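Local atomic coordinates of R.Ecl18kI (Enterobacter cloacae, PDB entry 2GB7), a protein that recognises the double-stranded DNA sequence 5'-CCNGG-3' and cleaves it before the first C, as a type II restriction endonuclease that flips nucleotides out of the helix. Residues F71-L76 against L108-N112; F9-I13 against M75-L79. The protein carries 1 engineered substitution. Numbering follows the deposited sequence.

Interaction 1 (F71-L76 against L108-N112); sequences FTTRML and LALSN. With nucleotides of chain A.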
loop_
_atom_site.group_PDB
_atom_site.type_symbol
_atom_site.label_atom_id
_atom_site.label_comp_id
_atom_site.label_asym_id
_atom_site.label_seq_id
_atom_site.Cartn_x
_atom_site.Cartn_y
_atom_site.Cartn_z
ATOM N N PHE F 71 16.966 -19.432 -0.455
ATOM C CA PHE F 71 15.656 -19.868 -0.917
ATOM C C PHE F 71 15.418 -19.517 -2.386
ATOM O O PHE F 71 15.015 -20.362 -3.194
ATOM C CB PHE F 71 14.588 -19.208 -0.034
ATOM C CG PHE F 71 13.192 -19.493 -0.459
ATOM C CD1 PHE F 71 12.588 -20.714 -0.143
ATOM C CD2 PHE F 71 12.468 -18.546 -1.177
ATOM C CE1 PHE F 71 11.278 -20.976 -0.525
ATOM C CE2 PHE F 71 11.165 -18.800 -1.566
ATOM C CZ PHE F 71 10.561 -20.011 -1.223
ATOM N N THR F 72 15.696 -18.277 -2.748
ATOM C CA THR F 72 15.491 -17.810 -4.112
ATOM C C THR F 72 16.307 -18.669 -5.076
ATOM O O THR F 72 15.800 -19.172 -6.093
ATOM C CB THR F 72 15.891 -16.346 -4.209
ATOM O OG1 THR F 72 15.099 -15.594 -3.270
ATOM C CG2 THR F 72 15.704 -15.806 -5.631
ATOM N N THR F 73 17.571 -18.858 -4.745
ATOM C CA THR F 73 18.441 -19.694 -5.608
ATOM C C THR F 73 17.872 -21.103 -5.766
ATOM O O THR F 73 17.862 -21.662 -6.887
ATOM C CB THR F 73 19.839 -19.750 -5.020
ATOM O OG1 THR F 73 20.396 -18.429 -5.034
ATOM C CG2 THR F 73 20.739 -20.704 -5.813
ATOM N N ARG F 74 17.388 -21.672 -4.667
ATOM C CA ARG F 74 16.819 -23.013 -4.680
ATOM C C ARG F 74 15.571 -23.086 -5.538
ATOM O O ARG F 74 15.420 -24.025 -6.329
ATOM C CB ARG F 74 16.536 -23.519 -3.275
ATOM C CG ARG F 74 16.280 -25.009 -3.176
ATOM C CD ARG F 74 16.488 -25.526 -1.759
ATOM N NE ARG F 74 17.838 -25.241 -1.266
ATOM C CZ ARG F 74 18.173 -24.238 -0.448
ATOM N NH1 ARG F 74 17.261 -23.378 0.040
ATOM N NH2 ARG F 74 19.447 -24.105 -0.100
ATOM N N MET F 75 14.702 -22.092 -5.400
ATOM C CA MET F 75 13.505 -22.032 -6.225
ATOM C C MET F 75 13.870 -21.961 -7.690
ATOM O O MET F 75 13.321 -22.694 -8.500
ATOM C CB MET F 75 12.595 -20.866 -5.814
ATOM C CG MET F 75 12.004 -21.058 -4.436
ATOM S SD MET F 75 11.194 -22.650 -4.188
ATOM C CE MET F 75 9.896 -22.580 -5.397
ATOM N N LEU F 76 14.820 -21.097 -8.027
ATOM C CA LEU F 76 15.226 -20.942 -9.418
ATOM C C LEU F 76 15.795 -22.231 -9.997
ATOM O O LEU F 76 15.709 -22.477 -11.200
ATOM C CB LEU F 76 16.256 -19.820 -9.554
ATOM C CG LEU F 76 15.734 -18.388 -9.423
ATOM C CD1 LEU F 76 16.887 -17.369 -9.420
ATOM C CD2 LEU F 76 14.735 -18.068 -10.531
ATOM N N LEU F 108 8.459 -15.397 -8.817
ATOM C CA LEU F 108 9.252 -15.645 -7.606
ATOM C C LEU F 108 9.636 -14.357 -6.888
ATOM O O LEU F 108 9.457 -14.248 -5.673
ATOM C CB LEU F 108 10.518 -16.429 -7.948
ATOM C CG LEU F 108 11.534 -16.687 -6.831
ATOM C CD1 LEU F 108 10.928 -17.481 -5.694
ATOM C CD2 LEU F 108 12.750 -17.435 -7.375
ATOM N N ALA F 109 10.206 -13.399 -7.614
ATOM C CA ALA F 109 10.608 -12.144 -6.977
ATOM C C ALA F 109 9.399 -11.416 -6.416
ATOM O O ALA F 109 9.460 -10.865 -5.317
ATOM C CB ALA F 109 11.335 -11.259 -7.958
ATOM N N LEU F 110 8.306 -11.429 -7.173
ATOM C CA LEU F 110 7.068 -10.816 -6.703
ATOM C C LEU F 110 6.616 -11.425 -5.372
ATOM O O LEU F 110 6.312 -10.689 -4.427
ATOM C CB LEU F 110 5.938 -10.931 -7.734
ATOM C CG LEU F 110 4.555 -10.360 -7.362
ATOM C CD1 LEU F 110 4.614 -8.866 -7.031
ATOM C CD2 LEU F 110 3.594 -10.638 -8.537
ATOM N N SER F 111 6.586 -12.757 -5.315
ATOM C CA SER F 111 6.198 -13.483 -4.106
ATOM C C SER F 111 7.104 -13.077 -2.937
ATOM O O SER F 111 6.608 -12.825 -1.825
ATOM C CB SER F 111 6.294 -14.991 -4.366
ATOM O OG SER F 111 5.803 -15.732 -3.266
ATOM N N ASN F 112 8.413 -13.007 -3.204
ATOM C CA ASN F 112 9.411 -12.508 -2.221
ATOM C C ASN F 112 9.141 -11.113 -1.675
ATOM O O ASN F 112 9.187 -10.906 -0.445
ATOM C CB ASN F 112 10.818 -12.523 -2.811
ATOM C CG ASN F 112 11.411 -13.917 -2.882
ATOM O OD1 ASN F 112 10.836 -14.900 -2.404
ATOM N ND2 ASN F 112 12.592 -13.997 -3.468
ATOM P P DG A 8 2.064 -15.552 -2.642
ATOM O OP1 DG A 8 3.233 -16.435 -2.912
ATOM O OP2 DG A 8 0.699 -16.124 -2.657
ATOM O "O5'" DG A 8 2.339 -14.866 -1.233
ATOM C "C5'" DG A 8 3.497 -14.057 -1.062
ATOM C "C4'" DG A 8 3.559 -13.511 0.343
ATOM O "O4'" DG A 8 2.542 -12.501 0.532
ATOM C "C3'" DG A 8 3.344 -14.543 1.445
ATOM O "O3'" DG A 8 4.246 -14.253 2.509
ATOM C "C2'" DG A 8 1.902 -14.313 1.865
ATOM C "C1'" DG A 8 1.749 -12.817 1.661
ATOM N N9 DG A 8 0.393 -12.355 1.384
ATOM C C8 DG A 8 -0.416 -12.740 0.344
ATOM N N7 DG A 8 -1.563 -12.117 0.330
ATOM C C5 DG A 8 -1.513 -11.274 1.432
ATOM C C6 DG A 8 -2.467 -10.349 1.924
ATOM O O6 DG A 8 -3.582 -10.075 1.462
ATOM N N1 DG A 8 -2.014 -9.707 3.071
ATOM C C2 DG A 8 -0.798 -9.929 3.671
ATOM N N2 DG A 8 -0.548 -9.222 4.781
ATOM N N3 DG A 8 0.104 -10.785 3.217
ATOM C C4 DG A 8 -0.316 -11.419 2.102
#
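Of the residues in this crossing, L108 gives up the most surface, 93 Å² of the 225 Å² buried by the two segments together. Its CA-to-CB bond points toward helix 49-77, and the side chain enters as a knob into the hole formed by F71, T72, M75 and L76. L108 CD2 lies 3.7 Å from L76 CG and 3.8 Å from M75 CB, while L108 CD1 is 4.3 Å from F71 CE2. One turn on, N112 (41 Å²) donates a hydrogen bond from ND2 to T72 OG1 at 3.0 Å, with an N-H...O angle of 135°. T72 (35 Å²) also hydrogen-bonds through OG1 to E68 O, and N112 OD1, 4.0 Å from F71 CE2 at the ring edge, accepts a hydrogen bond from R17. The segment axes run 150° apart, close to antiparallel, and approach to 11.2 Å. S111 faces the DNA: S111 OG donates to OP1 of DG8 of chain A at 2.7 Å and also hydrogen-bonds R17. Helix 102-134 is thus held to helix 49-77 by an apolar knob and an amide-hydroxyl bond, while its serine grips the sugar-phosphate backbone through a phosphate oxygen, a contact that does not read the base.

Interaction 2 (F9-I13 against M75-L79); sequences FKTLI and MLSYL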
loop_
_atom_site.group_PDB
_atom_site.type_symbol
_atom_site.label_atom_id
_atom_site.label_comp_id
_atom_site.label_asym_id
_atom_site.label_seq_id
_atom_site.Cartn_x
_atom_site.Cartn_y
_atom_site.Cartn_z
ATOM N N PHE F 9 4.838 -23.246 -10.534
ATOM C CA PHE F 9 5.983 -22.656 -9.848
ATOM C C PHE F 9 5.489 -21.836 -8.659
ATOM O O PHE F 9 6.055 -21.914 -7.567
ATOM C CB PHE F 9 6.781 -21.784 -10.823
ATOM C CG PHE F 9 8.162 -21.388 -10.334
ATOM C CD1 PHE F 9 8.993 -22.300 -9.694
ATOM C CD2 PHE F 9 8.646 -20.103 -10.575
ATOM C CE1 PHE F 9 10.276 -21.920 -9.276
ATOM C CE2 PHE F 9 9.913 -19.718 -10.155
ATOM C CZ PHE F 9 10.730 -20.629 -9.512
ATOM N N LYS F 10 4.411 -21.081 -8.859
ATOM C CA LYS F 10 3.799 -20.327 -7.751
ATOM C C LYS F 10 3.370 -21.245 -6.614
ATOM O O LYS F 10 3.593 -20.932 -5.426
ATOM C CB LYS F 10 2.598 -19.513 -8.223
ATOM C CG LYS F 10 2.936 -18.327 -9.106
ATOM C CD LYS F 10 1.665 -17.608 -9.495
ATOM C CE LYS F 10 1.568 -17.401 -10.996
ATOM N NZ LYS F 10 0.258 -16.781 -11.386
ATOM N N THR F 11 2.760 -22.375 -6.968
ATOM C CA THR F 11 2.272 -23.323 -5.972
ATOM C C THR F 11 3.418 -23.939 -5.169
ATOM O O THR F 11 3.342 -24.054 -3.936
ATOM C CB THR F 11 1.376 -24.394 -6.608
ATOM O OG1 THR F 11 0.216 -23.749 -7.152
ATOM C CG2 THR F 11 0.926 -25.423 -5.570
ATOM N N LEU F 12 4.485 -24.299 -5.875
ATOM C CA LEU F 12 5.690 -24.799 -5.243
ATOM C C LEU F 12 6.318 -23.742 -4.315
ATOM O O LEU F 12 6.714 -24.063 -3.199
ATOM C CB LEU F 12 6.683 -25.266 -6.313
ATOM C CG LEU F 12 8.111 -25.614 -5.898
ATOM C CD1 LEU F 12 8.163 -26.838 -4.988
ATOM C CD2 LEU F 12 8.956 -25.819 -7.142
ATOM N N ILE F 13 6.393 -22.495 -4.782
ATOM C CA ILE F 13 7.036 -21.412 -4.020
ATOM C C ILE F 13 6.309 -21.221 -2.684
ATOM O O ILE F 13 6.937 -21.127 -1.635
ATOM C CB ILE F 13 7.092 -20.067 -4.825
ATOM C CG1 ILE F 13 8.063 -20.145 -6.007
ATOM C CG2 ILE F 13 7.498 -18.887 -3.925
ATOM C CD1 ILE F 13 7.870 -19.022 -7.007
ATOM N N MET F 75 14.702 -22.092 -5.400
ATOM C CA MET F 75 13.505 -22.032 -6.225
ATOM C C MET F 75 13.870 -21.961 -7.690
ATOM O O MET F 75 13.321 -22.694 -8.500
ATOM C CB MET F 75 12.595 -20.866 -5.814
ATOM C CG MET F 75 12.004 -21.058 -4.436
ATOM S SD MET F 75 11.194 -22.650 -4.188
ATOM C CE MET F 75 9.896 -22.580 -5.397
ATOM N N LEU F 76 14.820 -21.097 -8.027
ATOM C CA LEU F 76 15.226 -20.942 -9.418
ATOM C C LEU F 76 15.795 -22.231 -9.997
ATOM O O LEU F 76 15.709 -22.477 -11.200
ATOM C CB LEU F 76 16.256 -19.820 -9.554
ATOM C CG LEU F 76 15.734 -18.388 -9.423
ATOM C CD1 LEU F 76 16.887 -17.369 -9.420
ATOM C CD2 LEU F 76 14.735 -18.068 -10.531
ATOM N N SER F 77 16.372 -23.073 -9.156
ATOM C CA SER F 77 17.039 -24.253 -9.720
ATOM C C SER F 77 16.028 -25.331 -10.198
ATOM O O SER F 77 16.357 -26.204 -11.020
ATOM C CB SER F 77 18.114 -24.744 -8.753
ATOM O OG SER F 77 18.960 -23.647 -8.411
ATOM N N TYR F 78 14.779 -25.205 -9.743
ATOM C CA TYR F 78 13.661 -26.027 -10.231
ATOM C C TYR F 78 13.258 -25.772 -11.688
ATOM O O TYR F 78 12.453 -26.520 -12.255
ATOM C CB TYR F 78 12.428 -25.789 -9.378
ATOM C CG TYR F 78 12.351 -26.588 -8.108
ATOM C CD1 TYR F 78 12.745 -26.028 -6.898
ATOM C CD2 TYR F 78 11.843 -27.894 -8.105
ATOM C CE1 TYR F 78 12.652 -26.735 -5.711
ATOM C CE2 TYR F 78 11.746 -28.619 -6.920
ATOM C CZ TYR F 78 12.153 -28.021 -5.721
ATOM O OH TYR F 78 12.075 -28.701 -4.531
ATOM N N LEU F 79 13.772 -24.703 -12.286
ATOM C CA LEU F 79 13.454 -24.423 -13.678
ATOM C C LEU F 79 14.624 -24.706 -14.629
ATOM O O LEU F 79 14.476 -24.600 -15.850
ATOM C CB LEU F 79 13.113 -22.953 -13.888
ATOM C CG LEU F 79 12.075 -22.303 -12.975
ATOM C CD1 LEU F 79 12.070 -20.788 -13.259
ATOM C CD2 LEU F 79 10.695 -22.919 -13.148
#
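F9 opens the contact and buries 88 Å² of its surface. Although its CA-to-CB bond points sideways, the ring reaches across: F9 CE1 comes to 3.2 Å from M75 O, which lies at the ring edge near its plane, and to 4.0 Å from M75 CE. One face of the same ring receives L79 in a CH-pi contact, with L79 CD2 4.0 Å from the centroid of the F9 ring and 12° off the ring normal. L12 follows one turn later, its CA-to-CB bond directed toward 75-79. It makes the converse CH-pi contact: L12 CD2 stands 3.6 Å from the centroid of the Y78 ring and again 12° off the normal, and L12 CG also lies 3.6 Å from M75 CE. At I13 the backbones come nearest, with I13 CA 6.9 Å from M75 CA. No hydrogen bond joins the segments, so their 334 Å² of buried surface is held by apolar and CH-pi contacts. L4, in the loop before helix 6-20, touches L12, Y78 and L79. Helix 6-20 lies against the C-terminal part of helix 49-77 and the residues just after it, with helix 102-134 also alongside: I13 meets L108 and S111, and L79 meets H104.

Overall arrangement
Interactions 1 and 2 have centres 7 Å apart and share M75 and L76 on helix 49-77. In chain order helix 6-20 comes first, then helix 49-77, then helix 102-134; interaction 2 joins the first two and interaction 1 the last two. Direct packing closes the triangle: I13 CD1 is 3.7 Å from L108 CD1, and I13 CG2 is 3.6 Å from S111 OG. The three helices thus form one bundle, with both contacts on the same side of the chain's centre. Both also touch the second subunit, and S111 contacts DNA, so the bundle brings together the N-terminal helix, the dimer interface and a phosphate contact.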